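Long-range contacts in glycerol-3-phosphate dehydrogenase [NAD(+)] 1 (Saccharomyces cerevisiae, PDB 4FGW), which catalyses the NAD-dependent interconversion of dihydroxyacetone phosphate and sn-glycerol 3-phosphate, and so drives the glycerol accumulation that protects yeast under hyperosmotic stress: residues L250-V255 / A266-V271; E256-G261 / P375-P380; L273-R278 / E358-F363; D324-E329 / Q368-N373. All blocks are in the same frame, centred on the assembly; numbering follows the deposited sequence.

Contact 1: residues L250-V255 / A266-V271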
loop_
_atom_site.group_PDB
_atom_site.type_symbol
_atom_site.label_atom_id
_atom_site.label_comp_id
_atom_site.label_asym_id
_atom_site.label_seq_id
_atom_site.Cartn_x
_atom_site.Cartn_y
_atom_site.Cartn_z
ATOM N N LEU A 250 13.763 3.086 -3.128
ATOM C CA LEU A 250 15.057 3.572 -2.645
ATOM C C LEU A 250 14.884 4.300 -1.309
ATOM O O LEU A 250 15.616 4.009 -0.367
ATOM C CB LEU A 250 15.775 4.457 -3.678
ATOM C CG LEU A 250 16.323 3.766 -4.943
ATOM C CD1 LEU A 250 16.724 4.784 -5.979
ATOM C CD2 LEU A 250 17.533 2.883 -4.626
ATOM N N GLY A 251 13.870 5.172 -1.223
ATOM C CA GLY A 251 13.518 5.904 -0.010
ATOM C C GLY A 251 13.157 4.988 1.143
ATOM O O GLY A 251 13.487 5.297 2.290
ATOM N N CYS A 252 12.508 3.829 0.842
ATOM C CA CYS A 252 12.133 2.796 1.829
ATOM C C CYS A 252 13.364 2.087 2.374
ATOM O O CYS A 252 13.451 1.854 3.582
ATOM C CB CYS A 252 11.148 1.794 1.234
ATOM S SG CYS A 252 9.536 2.495 0.834
ATOM N N GLY A 253 14.279 1.727 1.472
ATOM C CA GLY A 253 15.536 1.066 1.803
ATOM C C GLY A 253 16.396 1.910 2.715
ATOM O O GLY A 253 16.907 1.406 3.723
ATOM N N PHE A 254 16.509 3.226 2.397
ATOM C CA PHE A 254 17.258 4.195 3.199
ATOM C C PHE A 254 16.730 4.191 4.623
ATOM O O PHE A 254 17.490 4.027 5.578
ATOM C CB PHE A 254 17.129 5.618 2.615
ATOM C CG PHE A 254 17.707 5.848 1.237
ATOM C CD1 PHE A 254 17.188 6.833 0.405
ATOM C CD2 PHE A 254 18.777 5.090 0.776
ATOM C CE1 PHE A 254 17.718 7.043 -0.870
ATOM C CE2 PHE A 254 19.303 5.300 -0.496
ATOM C CZ PHE A 254 18.773 6.276 -1.312
ATOM N N VAL A 255 15.415 4.308 4.744
ATOM C CA VAL A 255 14.683 4.359 5.996
ATOM C C VAL A 255 14.757 3.045 6.818
ATOM O O VAL A 255 14.899 3.104 8.042
ATOM C CB VAL A 255 13.277 4.908 5.679
ATOM C CG1 VAL A 255 12.148 3.981 6.106
ATOM C CG2 VAL A 255 13.107 6.315 6.210
ATOM N N ALA A 266 6.396 2.363 5.546
ATOM C CA ALA A 266 4.990 2.544 5.154
ATOM C C ALA A 266 4.684 4.027 4.882
ATOM O O ALA A 266 3.936 4.323 3.950
ATOM C CB ALA A 266 4.078 2.009 6.242
ATOM N N ALA A 267 5.297 4.951 5.667
ATOM C CA ALA A 267 5.171 6.404 5.504
ATOM C C ALA A 267 5.749 6.864 4.158
ATOM O O ALA A 267 5.098 7.657 3.478
ATOM C CB ALA A 267 5.856 7.131 6.655
ATOM N N ILE A 268 6.933 6.333 3.750
ATOM C CA ILE A 268 7.561 6.644 2.453
ATOM C C ILE A 268 6.725 6.107 1.304
ATOM O O ILE A 268 6.604 6.784 0.283
ATOM C CB ILE A 268 9.088 6.280 2.371
ATOM C CG1 ILE A 268 9.912 7.339 3.107
ATOM C CG2 ILE A 268 9.613 6.186 0.922
ATOM C CD1 ILE A 268 10.355 6.924 4.306
ATOM N N GLN A 269 6.118 4.917 1.485
ATOM C CA GLN A 269 5.221 4.321 0.494
ATOM C C GLN A 269 3.983 5.190 0.298
ATOM O O GLN A 269 3.566 5.405 -0.839
ATOM C CB GLN A 269 4.835 2.894 0.887
ATOM C CG GLN A 269 5.966 1.913 0.623
ATOM C CD GLN A 269 5.724 0.541 1.185
ATOM O OE1 GLN A 269 6.351 0.135 2.161
ATOM N NE2 GLN A 269 4.858 -0.220 0.549
ATOM N N ARG A 270 3.443 5.750 1.394
ATOM C CA ARG A 270 2.282 6.641 1.357
ATOM C C ARG A 270 2.632 7.942 0.634
ATOM O O ARG A 270 1.876 8.382 -0.238
ATOM C CB ARG A 270 1.784 6.933 2.777
ATOM C CG ARG A 270 0.548 7.821 2.817
ATOM C CD ARG A 270 0.378 8.479 4.162
ATOM N NE ARG A 270 1.406 9.477 4.467
ATOM C CZ ARG A 270 1.351 10.754 4.103
ATOM N NH1 ARG A 270 0.339 11.200 3.372
ATOM N NH2 ARG A 270 2.313 11.590 4.453
ATOM N N VAL A 271 3.780 8.547 0.994
ATOM C CA VAL A 271 4.259 9.784 0.387
ATOM C C VAL A 271 4.557 9.526 -1.100
ATOM O O VAL A 271 4.143 10.316 -1.952
ATOM C CB VAL A 271 5.449 10.402 1.183
ATOM C CG1 VAL A 271 6.130 11.532 0.409
ATOM C CG2 VAL A 271 4.997 10.899 2.553
#

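Contact 2: residues E256-G261 / P375-P380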
loop_
_atom_site.group_PDB
_atom_site.type_symbol
_atom_site.label_atom_id
_atom_site.label_comp_id
_atom_site.label_asym_id
_atom_site.label_seq_id
_atom_site.Cartn_x
_atom_site.Cartn_y
_atom_site.Cartn_z
ATOM N N GLU A 256 14.735 1.881 6.136
ATOM C CA GLU A 256 14.863 0.553 6.749
ATOM C C GLU A 256 16.292 0.347 7.274
ATOM O O GLU A 256 16.463 0.001 8.444
ATOM C CB GLU A 256 14.509 -0.548 5.741
ATOM C CG GLU A 256 13.015 -0.776 5.579
ATOM C CD GLU A 256 12.604 -1.878 4.620
ATOM O OE1 GLU A 256 13.494 -2.578 4.086
ATOM O OE2 GLU A 256 11.383 -2.036 4.393
ATOM N N GLY A 257 17.286 0.604 6.410
ATOM C CA GLY A 257 18.711 0.489 6.703
ATOM C C GLY A 257 19.176 1.343 7.865
ATOM O O GLY A 257 20.129 0.977 8.558
ATOM N N LEU A 258 18.497 2.491 8.086
ATOM C CA LEU A 258 18.747 3.414 9.196
ATOM C C LEU A 258 18.175 2.844 10.511
ATOM O O LEU A 258 18.453 3.383 11.586
ATOM C CB LEU A 258 18.115 4.790 8.906
ATOM C CG LEU A 258 18.888 5.758 8.002
ATOM C CD1 LEU A 258 17.990 6.891 7.537
ATOM C CD2 LEU A 258 20.102 6.340 8.709
ATOM N N GLY A 259 17.374 1.780 10.407
ATOM C CA GLY A 259 16.746 1.110 11.542
ATOM C C GLY A 259 15.452 1.746 12.005
ATOM O O GLY A 259 15.066 1.578 13.166
ATOM N N TRP A 260 14.759 2.463 11.103
ATOM C CA TRP A 260 13.510 3.139 11.452
ATOM C C TRP A 260 12.263 2.242 11.406
ATOM O O TRP A 260 11.216 2.626 11.926
ATOM C CB TRP A 260 13.349 4.470 10.698
ATOM C CG TRP A 260 14.442 5.485 10.931
ATOM C CD1 TRP A 260 15.458 5.414 11.841
ATOM C CD2 TRP A 260 14.600 6.738 10.254
ATOM N NE1 TRP A 260 16.257 6.528 11.748
ATOM C CE2 TRP A 260 15.746 7.366 10.792
ATOM C CE3 TRP A 260 13.868 7.408 9.260
ATOM C CZ2 TRP A 260 16.192 8.621 10.351
ATOM C CZ3 TRP A 260 14.331 8.631 8.796
ATOM C CH2 TRP A 260 15.469 9.235 9.353
ATOM N N GLY A 261 12.405 1.047 10.832
ATOM C CA GLY A 261 11.365 0.025 10.794
ATOM C C GLY A 261 10.293 0.145 9.734
ATOM O O GLY A 261 10.411 0.929 8.789
ATOM N N PRO A 375 22.611 14.005 3.650
ATOM C CA PRO A 375 22.652 13.163 4.868
ATOM C C PRO A 375 21.813 11.897 5.078
ATOM O O PRO A 375 22.171 11.123 5.978
ATOM C CB PRO A 375 22.469 14.176 5.998
ATOM C CG PRO A 375 23.083 15.403 5.467
ATOM C CD PRO A 375 22.736 15.435 4.006
ATOM N N MET A 376 20.711 11.684 4.315
ATOM C CA MET A 376 19.830 10.501 4.413
ATOM C C MET A 376 18.945 10.516 5.665
ATOM O O MET A 376 17.768 10.167 5.579
ATOM C CB MET A 376 20.621 9.181 4.305
ATOM C CG MET A 376 19.818 8.006 3.816
ATOM S SD MET A 376 20.765 6.467 3.925
ATOM C CE MET A 376 21.699 6.547 2.436
ATOM N N LYS A 377 19.505 10.933 6.820
ATOM C CA LYS A 377 18.789 11.062 8.096
ATOM C C LYS A 377 17.821 12.257 8.030
ATOM O O LYS A 377 16.882 12.333 8.823
ATOM C CB LYS A 377 19.777 11.286 9.260
ATOM C CG LYS A 377 20.818 10.181 9.465
ATOM C CD LYS A 377 21.676 10.417 10.720
ATOM C CE LYS A 377 22.783 11.436 10.535
ATOM N NZ LYS A 377 23.455 11.761 11.820
ATOM N N ASN A 378 18.073 13.195 7.092
ATOM C CA ASN A 378 17.284 14.408 6.871
ATOM C C ASN A 378 16.018 14.167 6.046
ATOM O O ASN A 378 15.251 15.111 5.842
ATOM C CB ASN A 378 18.145 15.489 6.210
ATOM C CG ASN A 378 19.304 16.006 7.031
ATOM O OD1 ASN A 378 20.188 16.683 6.505
ATOM N ND2 ASN A 378 19.321 15.745 8.333
ATOM N N LEU A 379 15.801 12.914 5.578
ATOM C CA LEU A 379 14.643 12.489 4.784
ATOM C C LEU A 379 13.294 12.997 5.343
ATOM O O LEU A 379 12.595 13.664 4.576
ATOM C CB LEU A 379 14.673 10.963 4.532
ATOM C CG LEU A 379 13.868 10.384 3.362
ATOM C CD1 LEU A 379 14.230 11.030 2.046
ATOM C CD2 LEU A 379 14.132 8.908 3.232
ATOM N N PRO A 380 12.958 12.829 6.662
ATOM C CA PRO A 380 11.694 13.396 7.185
ATOM C C PRO A 380 11.550 14.911 7.015
ATOM O O PRO A 380 10.463 15.371 6.671
ATOM C CB PRO A 380 11.728 13.020 8.669
ATOM C CG PRO A 380 12.591 11.824 8.730
ATOM C CD PRO A 380 13.664 12.083 7.727
#

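Contact 3: residues L273-R278 / E358-F363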
loop_
_atom_site.group_PDB
_atom_site.type_symbol
_atom_site.label_atom_id
_atom_site.label_comp_id
_atom_site.label_asym_id
_atom_site.label_seq_id
_atom_site.Cartn_x
_atom_site.Cartn_y
_atom_site.Cartn_z
ATOM N N LEU A 273 3.340 7.035 -3.122
ATOM C CA LEU A 273 2.077 6.848 -3.852
ATOM C C LEU A 273 1.472 8.200 -4.241
ATOM O O LEU A 273 1.070 8.368 -5.390
ATOM C CB LEU A 273 1.058 5.991 -3.063
ATOM C CG LEU A 273 -0.257 5.628 -3.793
ATOM C CD1 LEU A 273 -0.010 4.742 -5.030
ATOM C CD2 LEU A 273 -1.238 4.980 -2.850
ATOM N N GLY A 274 1.469 9.156 -3.306
ATOM C CA GLY A 274 0.965 10.509 -3.538
ATOM C C GLY A 274 1.728 11.220 -4.638
ATOM O O GLY A 274 1.124 11.894 -5.474
ATOM N N GLU A 275 3.062 11.027 -4.679
ATOM C CA GLU A 275 3.931 11.629 -5.690
ATOM C C GLU A 275 3.775 10.999 -7.070
ATOM O O GLU A 275 3.876 11.704 -8.062
ATOM C CB GLU A 275 5.383 11.701 -5.217
ATOM C CG GLU A 275 5.577 12.836 -4.229
ATOM C CD GLU A 275 6.989 13.152 -3.798
ATOM O OE1 GLU A 275 7.145 13.753 -2.711
ATOM O OE2 GLU A 275 7.937 12.822 -4.547
ATOM N N ILE A 276 3.464 9.692 -7.128
ATOM C CA ILE A 276 3.189 8.951 -8.367
ATOM C C ILE A 276 1.863 9.470 -8.960
ATOM O O ILE A 276 1.801 9.737 -10.157
ATOM C CB ILE A 276 3.194 7.409 -8.125
ATOM C CG1 ILE A 276 4.613 6.924 -7.698
ATOM C CG2 ILE A 276 2.706 6.650 -9.377
ATOM C CD1 ILE A 276 4.734 5.441 -7.210
ATOM N N ILE A 277 0.826 9.654 -8.114
ATOM C CA ILE A 277 -0.478 10.193 -8.535
ATOM C C ILE A 277 -0.299 11.600 -9.107
ATOM O O ILE A 277 -0.777 11.884 -10.210
ATOM C CB ILE A 277 -1.514 10.164 -7.364
ATOM C CG1 ILE A 277 -1.839 8.715 -6.948
ATOM C CG2 ILE A 277 -2.788 10.956 -7.711
ATOM C CD1 ILE A 277 -2.354 8.526 -5.530
ATOM N N ARG A 278 0.408 12.463 -8.355
ATOM C CA ARG A 278 0.684 13.855 -8.692
ATOM C C ARG A 278 1.437 13.954 -10.017
ATOM O O ARG A 278 1.080 14.795 -10.837
ATOM C CB ARG A 278 1.464 14.524 -7.548
ATOM C CG ARG A 278 1.631 16.039 -7.677
ATOM C CD ARG A 278 2.391 16.626 -6.498
ATOM N NE ARG A 278 1.723 16.345 -5.225
ATOM C CZ ARG A 278 2.349 15.975 -4.111
ATOM N NH1 ARG A 278 3.671 15.858 -4.089
ATOM N NH2 ARG A 278 1.659 15.730 -3.006
ATOM N N GLU A 358 10.085 21.361 -6.764
ATOM C CA GLU A 358 9.478 21.617 -5.451
ATOM C C GLU A 358 8.232 20.767 -5.167
ATOM O O GLU A 358 7.972 20.442 -4.006
ATOM C CB GLU A 358 9.145 23.109 -5.297
ATOM C CG GLU A 358 10.306 23.957 -4.805
ATOM C CD GLU A 358 9.968 25.414 -4.545
ATOM O OE1 GLU A 358 10.706 26.291 -5.049
ATOM O OE2 GLU A 358 8.974 25.681 -3.832
ATOM N N ASP A 359 7.470 20.420 -6.225
ATOM C CA ASP A 359 6.235 19.631 -6.150
ATOM C C ASP A 359 6.459 18.178 -5.762
ATOM O O ASP A 359 5.511 17.522 -5.326
ATOM C CB ASP A 359 5.464 19.683 -7.483
ATOM C CG ASP A 359 5.075 21.065 -7.969
ATOM O OD1 ASP A 359 4.802 21.941 -7.119
ATOM O OD2 ASP A 359 4.998 21.258 -9.196
ATOM N N PHE A 360 7.691 17.657 -5.941
ATOM C CA PHE A 360 7.993 16.258 -5.632
ATOM C C PHE A 360 9.168 16.120 -4.637
ATOM O O PHE A 360 10.229 15.620 -5.019
ATOM C CB PHE A 360 8.199 15.453 -6.939
ATOM C CG PHE A 360 7.040 15.565 -7.906
ATOM C CD1 PHE A 360 6.985 16.596 -8.839
ATOM C CD2 PHE A 360 5.993 14.656 -7.868
ATOM C CE1 PHE A 360 5.902 16.716 -9.713
ATOM C CE2 PHE A 360 4.916 14.772 -8.749
ATOM C CZ PHE A 360 4.876 15.802 -9.662
ATOM N N PRO A 361 8.997 16.542 -3.352
ATOM C CA PRO A 361 10.115 16.452 -2.392
ATOM C C PRO A 361 10.734 15.074 -2.166
ATOM O O PRO A 361 11.947 15.018 -1.982
ATOM C CB PRO A 361 9.555 17.075 -1.109
ATOM C CG PRO A 361 8.091 17.030 -1.261
ATOM C CD PRO A 361 7.818 17.174 -2.723
ATOM N N LEU A 362 9.940 13.974 -2.205
ATOM C CA LEU A 362 10.482 12.617 -2.031
ATOM C C LEU A 362 11.356 12.197 -3.208
ATOM O O LEU A 362 12.466 11.704 -2.986
ATOM C CB LEU A 362 9.404 11.569 -1.723
ATOM C CG LEU A 362 9.890 10.110 -1.580
ATOM C CD1 LEU A 362 10.783 9.928 -0.339
ATOM C CD2 LEU A 362 8.737 9.157 -1.554
ATOM N N PHE A 363 10.878 12.427 -4.454
ATOM C CA PHE A 363 11.636 12.146 -5.680
ATOM C C PHE A 363 12.939 12.947 -5.665
ATOM O O PHE A 363 13.994 12.397 -5.989
ATOM C CB PHE A 363 10.810 12.464 -6.950
ATOM C CG PHE A 363 9.613 11.583 -7.254
ATOM C CD1 PHE A 363 8.703 11.935 -8.246
ATOM C CD2 PHE A 363 9.392 10.402 -6.547
ATOM C CE1 PHE A 363 7.592 11.124 -8.522
ATOM C CE2 PHE A 363 8.282 9.594 -6.828
ATOM C CZ PHE A 363 7.396 9.958 -7.817
#

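Contact 4: residues D324-E329 / Q368-N373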
loop_
_atom_site.group_PDB
_atom_site.type_symbol
_atom_site.label_atom_id
_atom_site.label_comp_id
_atom_site.label_asym_id
_atom_site.label_seq_id
_atom_site.Cartn_x
_atom_site.Cartn_y
_atom_site.Cartn_z
ATOM N N ASP A 324 28.598 4.347 -1.626
ATOM C CA ASP A 324 27.694 4.967 -2.553
ATOM C C ASP A 324 26.834 3.884 -3.168
ATOM O O ASP A 324 27.073 2.703 -2.983
ATOM C CB ASP A 324 28.466 5.722 -3.631
ATOM C CG ASP A 324 29.126 6.963 -3.102
ATOM O OD1 ASP A 324 28.764 7.393 -1.994
ATOM O OD2 ASP A 324 30.003 7.514 -3.793
ATOM N N ALA A 325 25.831 4.305 -3.908
ATOM C CA ALA A 325 24.953 3.385 -4.570
ATOM C C ALA A 325 25.705 2.295 -5.297
ATOM O O ALA A 325 25.595 1.119 -4.967
ATOM C CB ALA A 325 24.098 4.138 -5.539
ATOM N N TRP A 326 26.460 2.702 -6.305
ATOM C CA TRP A 326 27.058 1.790 -7.262
ATOM C C TRP A 326 28.032 0.806 -6.672
ATOM O O TRP A 326 28.196 -0.304 -7.138
ATOM C CB TRP A 326 27.693 2.607 -8.345
ATOM C CG TRP A 326 26.717 3.506 -8.968
ATOM C CD1 TRP A 326 25.949 3.245 -10.045
ATOM C CD2 TRP A 326 26.395 4.821 -8.556
ATOM N NE1 TRP A 326 25.164 4.321 -10.344
ATOM C CE2 TRP A 326 25.427 5.309 -9.441
ATOM C CE3 TRP A 326 26.835 5.640 -7.530
ATOM C CZ2 TRP A 326 24.893 6.565 -9.328
ATOM C CZ3 TRP A 326 26.304 6.892 -7.422
ATOM C CH2 TRP A 326 25.342 7.344 -8.312
ATOM N N GLU A 327 28.650 1.233 -5.606
ATOM C CA GLU A 327 29.515 0.381 -4.798
ATOM C C GLU A 327 28.630 -0.717 -4.186
ATOM O O GLU A 327 29.033 -1.881 -4.147
ATOM C CB GLU A 327 30.188 1.215 -3.694
ATOM C CG GLU A 327 31.406 0.558 -3.062
ATOM C CD GLU A 327 32.338 1.457 -2.265
ATOM O OE1 GLU A 327 33.449 0.992 -1.920
ATOM O OE2 GLU A 327 31.971 2.624 -1.994
ATOM N N CYS A 328 27.408 -0.341 -3.747
ATOM C CA CYS A 328 26.406 -1.246 -3.181
ATOM C C CYS A 328 25.743 -2.112 -4.267
ATOM O O CYS A 328 25.438 -3.278 -4.015
ATOM C CB CYS A 328 25.375 -0.469 -2.367
ATOM S SG CYS A 328 26.043 0.286 -0.860
ATOM N N GLU A 329 25.555 -1.548 -5.475
ATOM C CA GLU A 329 24.973 -2.187 -6.663
ATOM C C GLU A 329 25.849 -3.361 -7.123
ATOM O O GLU A 329 25.321 -4.416 -7.475
ATOM C CB GLU A 329 24.827 -1.144 -7.789
ATOM C CG GLU A 329 23.869 -1.524 -8.902
ATOM C CD GLU A 329 23.716 -0.481 -9.994
ATOM O OE1 GLU A 329 24.750 -0.028 -10.538
ATOM O OE2 GLU A 329 22.558 -0.153 -10.345
ATOM N N GLN A 368 18.953 13.559 -4.450
ATOM C CA GLN A 368 19.965 14.297 -3.685
ATOM C C GLN A 368 20.854 13.389 -2.834
ATOM O O GLN A 368 22.047 13.663 -2.701
ATOM C CB GLN A 368 19.320 15.401 -2.820
ATOM C CG GLN A 368 18.639 16.543 -3.595
ATOM C CD GLN A 368 19.538 17.369 -4.498
ATOM O OE1 GLN A 368 20.750 17.491 -4.294
ATOM N NE2 GLN A 368 18.946 17.999 -5.504
ATOM N N ILE A 369 20.275 12.318 -2.259
ATOM C CA ILE A 369 20.989 11.334 -1.436
ATOM C C ILE A 369 21.917 10.481 -2.321
ATOM O O ILE A 369 23.097 10.323 -1.996
ATOM C CB ILE A 369 19.987 10.472 -0.597
ATOM C CG1 ILE A 369 19.332 11.311 0.525
ATOM C CG2 ILE A 369 20.654 9.211 -0.017
ATOM C CD1 ILE A 369 17.972 10.752 1.047
ATOM N N VAL A 370 21.366 9.938 -3.430
ATOM C CA VAL A 370 22.047 9.063 -4.391
ATOM C C VAL A 370 23.208 9.747 -5.123
ATOM O O VAL A 370 24.324 9.224 -5.099
ATOM C CB VAL A 370 21.040 8.380 -5.368
ATOM C CG1 VAL A 370 21.761 7.614 -6.479
ATOM C CG2 VAL A 370 20.074 7.461 -4.620
ATOM N N TYR A 371 22.945 10.891 -5.783
ATOM C CA TYR A 371 23.938 11.604 -6.596
ATOM C C TYR A 371 24.843 12.543 -5.850
ATOM O O TYR A 371 26.060 12.487 -6.027
ATOM C CB TYR A 371 23.288 12.252 -7.825
ATOM C CG TYR A 371 22.855 11.202 -8.819
ATOM C CD1 TYR A 371 21.602 10.600 -8.726
ATOM C CD2 TYR A 371 23.738 10.721 -9.780
ATOM C CE1 TYR A 371 21.223 9.582 -9.595
ATOM C CE2 TYR A 371 23.369 9.707 -10.660
ATOM C CZ TYR A 371 22.109 9.141 -10.565
ATOM O OH TYR A 371 21.746 8.147 -11.439
ATOM N N ASN A 372 24.264 13.403 -5.016
ATOM C CA ASN A 372 25.045 14.324 -4.200
ATOM C C ASN A 372 25.258 13.632 -2.841
ATOM O O ASN A 372 25.004 12.431 -2.748
ATOM C CB ASN A 372 24.347 15.691 -4.131
ATOM C CG ASN A 372 24.036 16.246 -5.514
ATOM O OD1 ASN A 372 24.904 16.339 -6.389
ATOM N ND2 ASN A 372 22.778 16.556 -5.767
ATOM N N ASN A 373 25.676 14.308 -1.797
ATOM C CA ASN A 373 25.894 13.542 -0.586
ATOM C C ASN A 373 25.031 13.955 0.560
ATOM O O ASN A 373 25.504 14.165 1.661
ATOM C CB ASN A 373 27.357 13.529 -0.191
ATOM C CG ASN A 373 28.124 12.461 -0.910
ATOM O OD1 ASN A 373 28.669 12.691 -1.990
ATOM N ND2 ASN A 373 28.149 11.270 -0.334
#

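Contact 1: residues L250-V255 / A266-V271
An antiparallel pair of consecutive helices, 235-257 and 261-283, meets here through Gly251, Cys252 and Val255 on the first and Ile268 and Gln269 on the second. The axes of the two short segments approach to 8.8 Å and run at 160° to each other. Ile268 carries the interface with two separate branches. Its CG2, anti to the backbone N, lies against the first helix 3.7 Å from the backbone C of Gly251, and the same methyl is 3.7 Å from SG of Cys252. Glycine suits this position: a CB built on Gly251 would come within 3.1 Å of Ile268 CG2. The other branch ends in CD1, which meets Val255 tip to tip at 3.4 Å from CG2, a tight approach. The two helices form a hairpin within the C-terminal family region, and no hydrogen bond links these two segments, so the pairing rests on apolar surface. An alanine in place of Ile268 would probably open a gap between the helices, leaving the Val255 methyls and the backbone of Gly251 without their branched partner. Alongside, SG of Cys252 also touches the aliphatic part of Gln269, 3.6 Å from its CG. Ile268 packs in addition on Trp193 of the second subunit, while Arg270 on the same helix forms a salt bridge with Glu195 of that subunit.

Contact 2: residues E256-G261 / P375-P380
Leu258 and Trp260 make a surface contact in which the turn closing helix 235-257 packs against the loop and first residues of helix 379-383. The turn is a Schellman motif: Gly259 leaves helical geometry with a phi of 84°, a value that favours glycine, and its N bonds back to Glu256 O at 2.8 Å. This reversal presents the two large side chains on either side of Gly259 to the same partner segment. Trp260 reaches Pro380 tip to tip, with CZ3 3.6 Å from CG of the proline. The indole edge also meets a backbone oxygen, Lys377 O lying in the ring plane 3.4 Å from CH2. Leu258 divides its methyls: CD1 approaches Met376 O at 3.8 Å, and CD2 lies 4.0 Å from Lys377 CG, the two side chains crossing at about a right angle. Leu258 CD1 also sits over one face of the Trp260 ring, toward its rim, 3.7 Å above the plane, and probably helps to hold the indole. Of the Lys377 side chain, CG makes the touch, and the chain beyond it runs off from Leu258. The loop is tied back into the helices by Met376, which packs on Phe254 and Ile369, and by Leu379, which packs on Ala365 and Ile369 of helix 361-371, while Trp193 of the second subunit packs on both Trp260 and Pro380.

Contact 3: residues L273-R278 / E358-F363
Glu275, Phe360 and Arg278 account for most of the buried surface between helix 261-283 and the start of helix 361-371. The carboxylate of Glu275 grips two amides in the first turn of the second helix. OE1 accepts from Leu362 N at 2.8 Å with an N-H...O angle of 163°, and OE2 accepts from Phe363 N at 3.0 Å, nearly as straight. Each oxygen uses its syn lone pair, so the paired bonds should hold the carboxylate against rotation. Pro361 N, with no hydrogen to give, makes no bond to it. The positive end of the helix would probably favour a charged carboxylate here. Nearer the backbone, CB of Glu275 makes a CH-pi contact over the face of Phe363, 4.0 Å from its centroid. Phe360, at the N-cap position, turns its ring edge to the first helix, where CE2 lies 3.3 Å from Glu275 O. Arg278 slides past this ring in the opposite direction, its CG 3.7 Å from Phe360 CE2. Chi1 (-171°) sets CG of Arg278 anti to the backbone N, and past a bend at chi3 its NH1 donates to Asp359 O at 2.8 Å. That donor lies almost in line with the C=O, but the bond is clearly bent at the hydrogen and the oxygen is 31° out of the guanidinium plane. Phe360 also packs on Leu351 and Phe363 on Val347 of helix 340-354; Ile276, and Phe363 through Val247, touch helix 235-257, the Ile276 side chain about 5 Å from that of Lys245, the probable proton acceptor.

Contact 4: residues D324-E329 / Q368-N373
Trp326 and Tyr371 form the aromatic part of this contact, an offset edge-to-face pair between helix 325-333 and the last turn of helix 361-371. The six-membered ring of Trp326 turns its edge toward the face of the tyrosine, with centroids 5.4 Å apart and planes at 68°. The closest atoms of the pair are Trp326 CZ2 and Tyr371 CE2, at 3.7 Å, and CH2 also stands over the tyrosine face. Within its own segment the indole is backed by Ala325 CB, 3.7 Å above the plane of the Trp326 ring. Apolar packing comes next and centres on Val370. Its CG1, anti to the backbone N (chi1 173°), is 4.0 Å from Trp326 CH2 and 4.3 Å from Ala325 CB, the latter a looser touch. Polar atoms contribute little across the contact: Val370 O lies 3.8 Å from Trp326 CZ3, and no hydrogen bond joins the segments. The polar end of Tyr371 serves a different neighbour, its hydroxyl bonding to Leu341 O. An alanine in place of Tyr371 would probably leave the indole edge of Trp326 without the ring face it packs on and the carbonyl of Leu341 without its hydroxyl partner. Within 368-373, Asn372 ND2 donates to Gln368 OE1 at 2.7 Å, from above the carbonyl plane, a bond that spans the helix end and does not cross the contact. Ala325 and Tyr371 both lean on helix 340-354, Cys328 packs on helix 310-320, and Val370 reaches Phe254 of helix 235-257.

All four contacts fall within the C-terminal family region, their centres 9 to 20 Å apart, and no strand takes part. Contact 1 joins helices 235-257 and 261-283; contact 2 continues the first of these into its closing turn, contact 3 the second toward its far end. Contacts 3 and 4 lie at opposite ends of helix 361-371. Contact 2 spans the longest stretch of chain, and contacts 3 and 4, whose segments alternate, fall between its two segments. Phe254 of contact 1 touches Met376 of contact 2 and Ile369 and Val370 of contact 4, so Phe254 packs contacts 1, 2 and 4 against one another. Contacts 1, 2 and 3 also touch the second subunit, consistent with homodimerization.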